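Local structure of probable alginate O-acetylase AlgJ (Pseudomonas putida, 4O8V) at residues 66-71 with 112-117; 210-215 with 237-242; 154-159 with 185-190; 37-42 with 277-282. The protein probably acts with AlgI and AlgF at the inner membrane to add acetyl groups to mannuronate residues of alginate. All coordinates share one frame; numbering follows the deposited sequence.

Overall arrangement
Interaction 4 closes nearly the whole chain: helix 31-51 meets the loop that follows strand 269-275. The other three are nested inside its loop, in the order 1, 3, 2. Interaction 2 lies at the edge of the parallel sheet, whose order is 55-61, 269-275, 212-215, 239-241. Interactions 1 and 3 touch where L117 CD2 meets N185 O, with their centres about 19 Å apart. Interactions 3 and 4 lie on opposite sides of the chain's centre, with centres about 34 Å apart. Side chains of interactions 1, 3 and 4 come within about 6 to 8 Å of the probable Ser-His-Asp residues of this SGNH hydrolase-like domain.

Interaction 1: 66-71 with 112-117; sequences RVYTEY and RGQVFL
Y68 reaches V115 and F116 with the outer part of its ring. It is the first residue to leave helical angles after helix 64-67, and its CB is directed toward 112-117. CG lies anti to the carbonyl carbon (chi1 -78°), beside the backbone N. Beyond it, CD2 comes 4.2 Å from F116 CB. CE2 makes the closer contacts: Y68 CE2 is 3.7 Å from V115 CG2 and just as near F116 N. The same CE2 sits at the edge of the F116 ring, near its plane.

At the tip, V115 N donates to Y68 OH over 2.9 Å, at a nearly straight N-H...O angle of 168°. A water also bonds Y68 OH, at 2.6 Å. Both partners lie in the plane of the Y68 ring, at its edge. The water donates to G113 O at 3.0 Å, so it bridges the hydroxyl to the loop.

V67 adds the apolar part. Its two methyls divide the work: V67 CG1 meets V115 CG2 at 3.9 Å, while V67 CG2 meets F116 CE1 at 3.8 Å. The F116 side chain lies about 6 Å from that of H122, the probable proton acceptor. Outside the contact, W18 meets the Y68 ring.

A phenylalanine in place of Y68 would probably leave the V115 N-H and the water without their hydroxyl partner. The buried phenol gives a backbone N-H its acceptor, and the apolar atoms around it complete the link between the helix end and the loop leading to the probable catalytic residues.

Interaction 2: 210-215 with 237-242; sequences IPVALV and SDVANY
L214 and A240 share one of the two shortest bonds: L214 N donates to A240 O over 2.7 Å. Y242 N reaches L214 O at the same length, 2.7 Å. A240 N completes the ladder with a bond of 2.9 Å to V212 O. Two CA-H...O contacts fill in between, from V239 CA to V212 O and from A213 CA to A240 O.

The strands run parallel, with 239-241 at the edge of the four-stranded sheet. Helices 218-221 and 227-235 lie between them in the chain, which makes a beta-alpha-beta crossover. The first of these helices begins with S218, the probable nucleophile.

V212, L214, V239 and N241 lie on one face of the sheet. L214, V239 and N241 pack against helix 227-235, while V212 meets L145. V212 CG1 meets V239 CG1 at 3.9 Å, and V239 CG1 also lies 4.0 Å from L214 CB. L214 and N241 lie side by side, pointing the same way. The amide of N241 is turned to outside partners: OD1 accepts from A243 N, and ND2 donates to S220 O.

A213 and A240 occupy the other face. A213 CB sits at the edge of the Y242 ring, 3.9 Å from Y242 CE2. I210 CD1 lies 4.0 Å from A240 CB. Where the strands begin, S237 OG donates to D238 O and lies 3.2 Å from P211 CG.

Interaction 3: 154-159 with 185-190; sequences TEAGNT and NLQKRT
The carbonyl oxygen of E155 takes two bonds, one from T190 N and one from a water. T190 N donates to E155 O over 3.1 Å. The water that donates to E155 O also bonds T190 OG1 at 2.7 Å. The return bond, E155 N to T190 O at 2.8 Å, makes these two residues a hydrogen-bonded antiparallel pair.

Next along the ribbon, A156 faces R189 as a non-hydrogen-bonded pair. The register then shifts by one residue. K188 spans both G157 and N158: G157 N donates to K188 O over 2.7 Å, while K188 N donates to N158 O over 2.9 Å. A side-chain carbon at G157 would come close to K188 CB.

A second water sits beside the shift. It donates to G157 O, accepts from Q187 NE2 and bonds T159 OG1. Q187 CG is anti to the backbone N (chi1 -175°), and the extended chain carries Q187 CD to the methyl of A156. Q187 NE2 also lies 3.7 Å from A156 CB. T159 OG1 is 3.5 Å from Q187 CB, and T159 CG2 meets N185 CB.

L186 points away from 154-159 and packs on P125, H224 and W225. Its side chain is about 8 Å from that of D120, a probable active-site residue. The whole is a two-stranded antiparallel ribbon with a beta bulge, largely at the surface.

Interaction 4: 37-42 with 277-282; sequences ENLALI and RYLPMK
N38 meets L279 across the contact, and the first torsions set where each CG lies. N38 CG is anti to the carbonyl carbon (chi1 -76°). L279 CG is anti to the backbone N (chi1 -173°). Beyond these atoms, the N38 amide meets the backbone of 277-282, and L279 CD1 meets the helix.

The amide nitrogen of N38 makes two bonds. ND2 donates to L279 O over 2.7 Å and to M281 O over 3.0 Å. Both oxygens lie in the plane of the amide, within a few degrees. Seen from the acceptors the two differ: the donor stands 42° above the carbonyl plane of L279 but is only moderately tilted from that of M281, a selenomethionine. N38 OD1 accepts from N283 ND2, so the whole amide is held.

The loop itself makes a type I beta turn from Y278 to M281, closed by M281 N to Y278 O at 3.1 Å. The side chain of Y278 lies about 6 Å from that of S218, the probable nucleophile. L279 CD1 packs against the helix. It lies 4.0 Å from N38 CB and 4.0 Å from L39 CG, with I42 CD1 at 4.3 Å. F88 and M35 pack on L279 too.

An alanine in place of N38 would probably leave L279 O and M281 O without this donor, and N283 ND2 without its acceptor. One buried amide thus holds two carbonyls of the loop.

Interaction 1: 66-71 with 112-117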
# COMPACT_ATOMS: atom_id res chain seq x y z
N ARG A 66 -0.31 -13.87 -2.54
CA ARG A 66 -1.01 -13.99 -3.82
C ARG A 66 -0.04 -13.87 -4.99
O ARG A 66 -0.20 -14.54 -6.00
CB ARG A 66 -2.12 -12.91 -3.95
CG ARG A 66 -2.90 -12.98 -5.26
CD ARG A 66 -4.01 -11.90 -5.36
NE ARG A 66 -4.83 -11.78 -4.15
CZ ARG A 66 -5.78 -12.64 -3.78
NH1 ARG A 66 -6.02 -13.73 -4.50
NH2 ARG A 66 -6.48 -12.41 -2.66
N VAL A 67 0.96 -13.00 -4.85
CA VAL A 67 1.91 -12.76 -5.92
C VAL A 67 2.97 -13.87 -5.96
O VAL A 67 3.42 -14.24 -7.04
CB VAL A 67 2.60 -11.38 -5.77
CG1 VAL A 67 3.66 -11.18 -6.85
CG2 VAL A 67 1.56 -10.26 -5.82
N TYR A 68 3.34 -14.40 -4.80
CA TYR A 68 4.33 -15.49 -4.71
C TYR A 68 3.74 -16.81 -4.18
O TYR A 68 4.28 -17.44 -3.26
CB TYR A 68 5.53 -15.03 -3.87
CG TYR A 68 6.45 -14.13 -4.68
CD1 TYR A 68 7.33 -14.69 -5.61
CD2 TYR A 68 6.40 -12.73 -4.55
CE1 TYR A 68 8.15 -13.89 -6.39
CE2 TYR A 68 7.22 -11.91 -5.34
CZ TYR A 68 8.09 -12.50 -6.26
OH TYR A 68 8.90 -11.71 -7.05
N THR A 69 2.66 -17.26 -4.79
CA THR A 69 2.03 -18.53 -4.38
C THR A 69 2.96 -19.72 -4.54
O THR A 69 2.78 -20.76 -3.89
CB THR A 69 0.76 -18.83 -5.19
OG1 THR A 69 1.10 -19.00 -6.57
CG2 THR A 69 -0.23 -17.69 -5.07
N GLU A 70 3.97 -19.56 -5.39
CA GLU A 70 4.86 -20.68 -5.67
C GLU A 70 5.79 -20.95 -4.48
O GLU A 70 6.43 -21.99 -4.42
CB GLU A 70 5.67 -20.45 -6.95
CG GLU A 70 6.67 -19.29 -6.90
CD GLU A 70 6.10 -18.00 -7.50
OE1 GLU A 70 4.89 -17.71 -7.30
OE2 GLU A 70 6.86 -17.28 -8.18
N TYR A 71 5.84 -20.02 -3.53
CA TYR A 71 6.67 -20.21 -2.35
C TYR A 71 5.84 -20.49 -1.10
O TYR A 71 6.36 -20.51 0.01
CB TYR A 71 7.59 -19.00 -2.12
CG TYR A 71 8.61 -18.85 -3.22
CD1 TYR A 71 9.50 -19.88 -3.51
CD2 TYR A 71 8.69 -17.68 -3.98
CE1 TYR A 71 10.43 -19.76 -4.52
CE2 TYR A 71 9.62 -17.55 -5.00
CZ TYR A 71 10.48 -18.59 -5.27
OH TYR A 71 11.42 -18.47 -6.27
N ARG A 112 11.81 -10.20 -13.97
CA ARG A 112 12.98 -9.34 -13.83
C ARG A 112 13.74 -9.57 -12.52
O ARG A 112 14.94 -9.33 -12.44
CB ARG A 112 12.56 -7.85 -13.92
CG ARG A 112 11.93 -7.45 -15.25
CD ARG A 112 11.09 -6.18 -15.09
NE ARG A 112 11.88 -5.05 -14.61
CZ ARG A 112 11.38 -3.87 -14.28
NH1 ARG A 112 10.07 -3.66 -14.38
NH2 ARG A 112 12.17 -2.89 -13.86
N GLY A 113 13.03 -10.03 -11.49
CA GLY A 113 13.60 -10.19 -10.18
C GLY A 113 12.49 -10.15 -9.14
O GLY A 113 11.31 -10.17 -9.51
N GLN A 114 12.86 -10.12 -7.87
CA GLN A 114 11.87 -10.12 -6.80
C GLN A 114 11.09 -8.80 -6.79
O GLN A 114 11.68 -7.72 -6.78
CB GLN A 114 12.54 -10.33 -5.45
CG GLN A 114 13.01 -11.78 -5.27
CD GLN A 114 13.61 -12.05 -3.91
OE1 GLN A 114 14.61 -12.75 -3.80
NE2 GLN A 114 12.97 -11.53 -2.85
N VAL A 115 9.76 -8.91 -6.77
CA VAL A 115 8.91 -7.73 -6.63
C VAL A 115 8.43 -7.58 -5.18
O VAL A 115 7.96 -6.52 -4.79
CB VAL A 115 7.72 -7.77 -7.64
CG1 VAL A 115 8.23 -7.83 -9.11
CG2 VAL A 115 6.75 -8.89 -7.36
N PHE A 116 8.59 -8.64 -4.38
CA PHE A 116 8.53 -8.56 -2.91
C PHE A 116 9.80 -9.16 -2.31
O PHE A 116 10.44 -10.02 -2.95
CB PHE A 116 7.33 -9.33 -2.31
CG PHE A 116 6.00 -8.65 -2.48
CD1 PHE A 116 5.31 -8.75 -3.68
CD2 PHE A 116 5.41 -7.97 -1.41
CE1 PHE A 116 4.09 -8.15 -3.85
CE2 PHE A 116 4.18 -7.37 -1.56
CZ PHE A 116 3.51 -7.45 -2.78
N LEU A 117 10.14 -8.74 -1.10
CA LEU A 117 11.27 -9.33 -0.36
C LEU A 117 10.91 -10.75 0.09
O LEU A 117 9.75 -11.03 0.36
CB LEU A 117 11.62 -8.47 0.86
CG LEU A 117 12.20 -7.08 0.56
CD1 LEU A 117 12.01 -6.19 1.76
CD2 LEU A 117 13.64 -7.17 0.25
O HOH W 1 10.26 -12.94 -8.92

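Interaction 2: 210-215 with 237-242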
# COMPACT_ATOMS: atom_id res chain seq x y z
N ILE A 210 1.66 21.53 -3.27
CA ILE A 210 2.09 20.30 -3.92
C ILE A 210 0.86 19.64 -4.54
O ILE A 210 -0.17 19.51 -3.89
CB ILE A 210 2.81 19.37 -2.93
CG1 ILE A 210 4.04 20.09 -2.37
CG2 ILE A 210 3.21 18.01 -3.58
CD1 ILE A 210 5.09 19.17 -1.75
N PRO A 211 0.94 19.27 -5.82
CA PRO A 211 -0.26 18.79 -6.52
C PRO A 211 -0.68 17.37 -6.18
O PRO A 211 -1.83 17.03 -6.45
CB PRO A 211 0.14 18.89 -7.99
CG PRO A 211 1.60 18.86 -8.00
CD PRO A 211 2.06 19.50 -6.75
N VAL A 212 0.21 16.56 -5.60
CA VAL A 212 -0.14 15.18 -5.25
C VAL A 212 0.20 14.86 -3.79
O VAL A 212 1.27 15.22 -3.31
CB VAL A 212 0.61 14.16 -6.15
CG1 VAL A 212 0.24 12.73 -5.78
CG2 VAL A 212 0.34 14.43 -7.64
N ALA A 213 -0.71 14.19 -3.08
CA ALA A 213 -0.40 13.70 -1.74
C ALA A 213 -0.41 12.17 -1.73
O ALA A 213 -1.21 11.55 -2.42
CB ALA A 213 -1.40 14.24 -0.68
N LEU A 214 0.50 11.59 -0.96
CA LEU A 214 0.58 10.14 -0.80
C LEU A 214 0.14 9.81 0.63
O LEU A 214 0.64 10.43 1.58
CB LEU A 214 2.00 9.62 -1.07
CG LEU A 214 2.30 8.16 -0.70
CD1 LEU A 214 1.43 7.20 -1.51
CD2 LEU A 214 3.79 7.87 -0.94
N VAL A 215 -0.83 8.90 0.77
CA VAL A 215 -1.26 8.41 2.06
C VAL A 215 -1.22 6.89 2.06
O VAL A 215 -1.57 6.25 1.07
CB VAL A 215 -2.70 8.90 2.41
CG1 VAL A 215 -3.07 8.47 3.84
CG2 VAL A 215 -2.76 10.38 2.27
N SER A 237 6.00 14.82 -11.10
CA SER A 237 5.33 15.76 -10.19
C SER A 237 5.89 15.68 -8.78
O SER A 237 6.30 14.61 -8.33
CB SER A 237 3.83 15.47 -10.15
OG SER A 237 3.18 16.35 -9.24
N ASP A 238 5.94 16.81 -8.06
CA ASP A 238 6.30 16.70 -6.65
C ASP A 238 5.15 15.97 -5.97
O ASP A 238 4.02 16.00 -6.45
CB ASP A 238 6.58 18.06 -6.00
CG ASP A 238 7.30 17.93 -4.66
OD1 ASP A 238 7.75 16.82 -4.30
OD2 ASP A 238 7.45 18.96 -3.96
N VAL A 239 5.47 15.29 -4.87
CA VAL A 239 4.51 14.50 -4.11
C VAL A 239 4.82 14.67 -2.63
O VAL A 239 5.99 14.56 -2.24
CB VAL A 239 4.56 12.97 -4.46
CG1 VAL A 239 3.50 12.23 -3.66
CG2 VAL A 239 4.35 12.72 -5.95
N ALA A 240 3.80 14.95 -1.82
CA ALA A 240 4.01 15.03 -0.38
C ALA A 240 3.60 13.72 0.29
O ALA A 240 2.58 13.12 -0.07
CB ALA A 240 3.23 16.20 0.22
N ASN A 241 4.39 13.27 1.27
CA ASN A 241 4.13 11.99 1.93
C ASN A 241 3.47 12.17 3.29
O ASN A 241 4.03 12.78 4.19
CB ASN A 241 5.42 11.19 2.11
CG ASN A 241 5.16 9.71 2.27
OD1 ASN A 241 4.00 9.29 2.42
ND2 ASN A 241 6.22 8.89 2.20
N TYR A 242 2.25 11.65 3.43
CA TYR A 242 1.57 11.61 4.72
C TYR A 242 1.31 10.18 5.20
O TYR A 242 0.47 9.97 6.08
CB TYR A 242 0.26 12.40 4.63
CG TYR A 242 0.47 13.82 4.18
CD1 TYR A 242 0.79 14.81 5.09
CD2 TYR A 242 0.34 14.17 2.84
CE1 TYR A 242 0.99 16.12 4.68
CE2 TYR A 242 0.52 15.49 2.42
CZ TYR A 242 0.85 16.45 3.35
OH TYR A 242 1.05 17.75 2.95

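Interaction 3: 154-159 with 185-190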
# COMPACT_ATOMS: atom_id res chain seq x y z
N THR A 154 16.16 9.06 -10.46
CA THR A 154 16.36 8.05 -9.42
C THR A 154 17.71 7.41 -9.62
O THR A 154 18.03 7.00 -10.73
CB THR A 154 15.25 6.98 -9.44
OG1 THR A 154 14.00 7.60 -9.09
CG2 THR A 154 15.55 5.84 -8.45
N GLU A 155 18.53 7.37 -8.57
CA GLU A 155 19.85 6.75 -8.68
C GLU A 155 19.91 5.50 -7.80
O GLU A 155 19.43 5.50 -6.66
CB GLU A 155 20.96 7.72 -8.28
CG GLU A 155 21.14 8.91 -9.22
CD GLU A 155 22.29 9.81 -8.81
OE1 GLU A 155 22.95 9.52 -7.78
OE2 GLU A 155 22.55 10.81 -9.52
N ALA A 156 20.50 4.44 -8.34
CA ALA A 156 20.65 3.21 -7.59
C ALA A 156 21.99 3.23 -6.89
O ALA A 156 23.02 3.45 -7.54
CB ALA A 156 20.55 2.01 -8.52
N GLY A 157 21.98 3.03 -5.58
CA GLY A 157 23.21 2.99 -4.81
C GLY A 157 23.69 1.56 -4.57
O GLY A 157 23.53 0.68 -5.41
N ASN A 158 24.28 1.34 -3.41
CA ASN A 158 24.85 0.03 -3.10
C ASN A 158 23.77 -0.96 -2.67
O ASN A 158 22.66 -0.57 -2.35
CB ASN A 158 25.92 0.16 -2.01
CG ASN A 158 27.13 0.94 -2.48
OD1 ASN A 158 27.40 1.03 -3.68
ND2 ASN A 158 27.86 1.53 -1.53
N THR A 159 24.12 -2.24 -2.69
CA THR A 159 23.24 -3.29 -2.17
C THR A 159 23.89 -3.88 -0.91
O THR A 159 25.11 -4.08 -0.89
CB THR A 159 23.03 -4.39 -3.23
OG1 THR A 159 22.29 -3.86 -4.35
CG2 THR A 159 22.29 -5.60 -2.64
N ASN A 185 18.64 -9.24 0.29
CA ASN A 185 19.53 -8.17 -0.14
C ASN A 185 18.66 -6.99 -0.53
O ASN A 185 17.57 -7.18 -1.06
CB ASN A 185 20.41 -8.61 -1.31
CG ASN A 185 21.61 -9.42 -0.85
OD1 ASN A 185 22.11 -9.24 0.26
ND2 ASN A 185 22.09 -10.30 -1.72
N LEU A 186 19.14 -5.79 -0.24
CA LEU A 186 18.38 -4.57 -0.51
C LEU A 186 19.22 -3.51 -1.20
O LEU A 186 20.28 -3.11 -0.70
CB LEU A 186 17.79 -4.01 0.80
CG LEU A 186 17.13 -2.64 0.61
CD1 LEU A 186 15.86 -2.78 -0.27
CD2 LEU A 186 16.81 -2.00 1.99
N GLN A 187 18.76 -3.06 -2.37
CA GLN A 187 19.45 -2.01 -3.09
C GLN A 187 18.94 -0.63 -2.65
O GLN A 187 17.74 -0.39 -2.62
CB GLN A 187 19.27 -2.15 -4.60
CG GLN A 187 20.07 -1.14 -5.38
CD GLN A 187 19.87 -1.25 -6.88
OE1 GLN A 187 18.76 -1.09 -7.39
NE2 GLN A 187 20.96 -1.50 -7.60
N LYS A 188 19.85 0.24 -2.27
CA LYS A 188 19.47 1.61 -1.94
C LYS A 188 19.04 2.33 -3.21
O LYS A 188 19.73 2.26 -4.22
CB LYS A 188 20.65 2.36 -1.29
CG LYS A 188 20.27 3.75 -0.78
CD LYS A 188 21.50 4.54 -0.35
CE LYS A 188 21.12 5.97 -0.00
NZ LYS A 188 19.93 6.02 0.89
N ARG A 189 17.91 3.03 -3.18
CA ARG A 189 17.53 3.85 -4.34
C ARG A 189 16.92 5.16 -3.88
O ARG A 189 15.97 5.16 -3.09
CB ARG A 189 16.58 3.09 -5.26
CG ARG A 189 17.31 2.32 -6.36
CD ARG A 189 16.48 1.17 -6.92
NE ARG A 189 15.14 1.59 -7.31
CZ ARG A 189 14.82 2.08 -8.51
NH1 ARG A 189 15.73 2.21 -9.47
NH2 ARG A 189 13.56 2.43 -8.74
N THR A 190 17.49 6.25 -4.38
CA THR A 190 17.11 7.60 -3.99
C THR A 190 16.71 8.45 -5.20
O THR A 190 17.30 8.33 -6.28
CB THR A 190 18.25 8.29 -3.23
OG1 THR A 190 19.44 8.24 -4.01
CG2 THR A 190 18.53 7.56 -1.92
O HOH W 2 20.80 5.94 -4.02
O HOH W 3 23.61 -2.03 -6.07

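Interaction 4: 37-42 with 277-282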
# COMPACT_ATOMS: atom_id res chain seq x y z
N GLU A 37 -17.85 -2.32 6.39
CA GLU A 37 -17.67 -1.13 7.20
C GLU A 37 -16.49 -0.32 6.64
O GLU A 37 -16.61 0.89 6.37
CB GLU A 37 -17.46 -1.53 8.67
CG GLU A 37 -17.86 -0.50 9.70
CD GLU A 37 -19.32 -0.03 9.62
OE1 GLU A 37 -20.21 -0.79 9.17
OE2 GLU A 37 -19.58 1.13 10.02
N ASN A 38 -15.37 -1.00 6.40
CA ASN A 38 -14.21 -0.36 5.79
C ASN A 38 -14.51 0.21 4.40
O ASN A 38 -14.02 1.29 4.07
CB ASN A 38 -13.03 -1.33 5.71
CG ASN A 38 -12.36 -1.52 7.05
OD1 ASN A 38 -12.39 -0.63 7.91
ND2 ASN A 38 -11.76 -2.70 7.25
N LEU A 39 -15.30 -0.48 3.58
CA LEU A 39 -15.64 0.04 2.26
C LEU A 39 -16.50 1.31 2.36
O LEU A 39 -16.36 2.22 1.54
CB LEU A 39 -16.37 -1.00 1.43
CG LEU A 39 -15.44 -2.11 0.95
CD1 LEU A 39 -16.22 -3.40 0.63
CD2 LEU A 39 -14.61 -1.64 -0.26
N ALA A 40 -17.39 1.35 3.34
CA ALA A 40 -18.23 2.54 3.52
C ALA A 40 -17.35 3.71 3.92
O ALA A 40 -17.58 4.85 3.50
CB ALA A 40 -19.32 2.29 4.57
N LEU A 41 -16.31 3.44 4.71
CA LEU A 41 -15.36 4.49 5.07
C LEU A 41 -14.50 4.93 3.89
O LEU A 41 -14.24 6.13 3.72
CB LEU A 41 -14.49 4.04 6.24
CG LEU A 41 -15.31 3.94 7.53
CD1 LEU A 41 -14.50 3.24 8.61
CD2 LEU A 41 -15.73 5.34 7.95
N ILE A 42 -14.04 3.98 3.08
CA ILE A 42 -13.29 4.34 1.89
C ILE A 42 -14.11 5.22 0.94
O ILE A 42 -13.61 6.20 0.39
CB ILE A 42 -12.83 3.07 1.12
CG1 ILE A 42 -11.76 2.33 1.92
CG2 ILE A 42 -12.37 3.42 -0.30
CD1 ILE A 42 -11.50 0.90 1.40
N ARG A 277 -4.89 -7.10 2.49
CA ARG A 277 -5.16 -7.84 3.71
C ARG A 277 -5.81 -7.00 4.81
O ARG A 277 -6.35 -7.55 5.76
CB ARG A 277 -3.86 -8.45 4.26
CG ARG A 277 -2.91 -7.44 4.95
CD ARG A 277 -1.60 -8.16 5.32
NE ARG A 277 -0.69 -7.41 6.19
CZ ARG A 277 0.37 -6.75 5.74
NH1 ARG A 277 0.63 -6.72 4.43
NH2 ARG A 277 1.17 -6.11 6.58
N TYR A 278 -5.76 -5.68 4.67
CA TYR A 278 -6.35 -4.79 5.68
C TYR A 278 -7.86 -4.62 5.53
O TYR A 278 -8.51 -4.11 6.44
CB TYR A 278 -5.70 -3.40 5.64
CG TYR A 278 -4.29 -3.36 6.18
CD1 TYR A 278 -4.05 -3.40 7.56
CD2 TYR A 278 -3.20 -3.31 5.32
CE1 TYR A 278 -2.75 -3.37 8.06
CE2 TYR A 278 -1.91 -3.29 5.81
CZ TYR A 278 -1.69 -3.32 7.17
OH TYR A 278 -0.38 -3.30 7.64
N LEU A 279 -8.42 -5.01 4.39
CA LEU A 279 -9.85 -4.76 4.16
C LEU A 279 -10.75 -5.50 5.18
O LEU A 279 -11.70 -4.92 5.69
CB LEU A 279 -10.25 -5.13 2.73
CG LEU A 279 -11.70 -4.75 2.35
CD1 LEU A 279 -11.90 -3.25 2.41
CD2 LEU A 279 -12.05 -5.28 0.98
N PRO A 280 -10.44 -6.77 5.49
CA PRO A 280 -11.32 -7.37 6.50
C PRO A 280 -10.78 -7.27 7.92
O PRO A 280 -11.14 -8.09 8.76
CB PRO A 280 -11.39 -8.83 6.05
CG PRO A 280 -10.05 -9.09 5.42
CD PRO A 280 -9.60 -7.78 4.80
N MSE A 281 -9.95 -6.26 8.19
CA MSE A 281 -9.40 -6.04 9.53
C MSE A 281 -10.02 -4.85 10.24
O MSE A 281 -10.37 -3.84 9.62
CB MSE A 281 -7.87 -5.87 9.45
CG MSE A 281 -7.18 -7.15 9.01
SE MSE A 281 -5.21 -6.98 8.80
CE MSE A 281 -4.83 -6.71 10.71
N LYS A 282 -10.14 -4.95 11.56
CA LYS A 282 -10.77 -3.89 12.34
C LYS A 282 -9.85 -2.69 12.49
O LYS A 282 -8.65 -2.82 12.65
CB LYS A 282 -11.19 -4.40 13.72
CG LYS A 282 -11.97 -3.39 14.55
CD LYS A 282 -13.32 -3.98 14.99
CE LYS A 282 -14.01 -3.12 16.04
NZ LYS A 282 -13.37 -3.23 17.37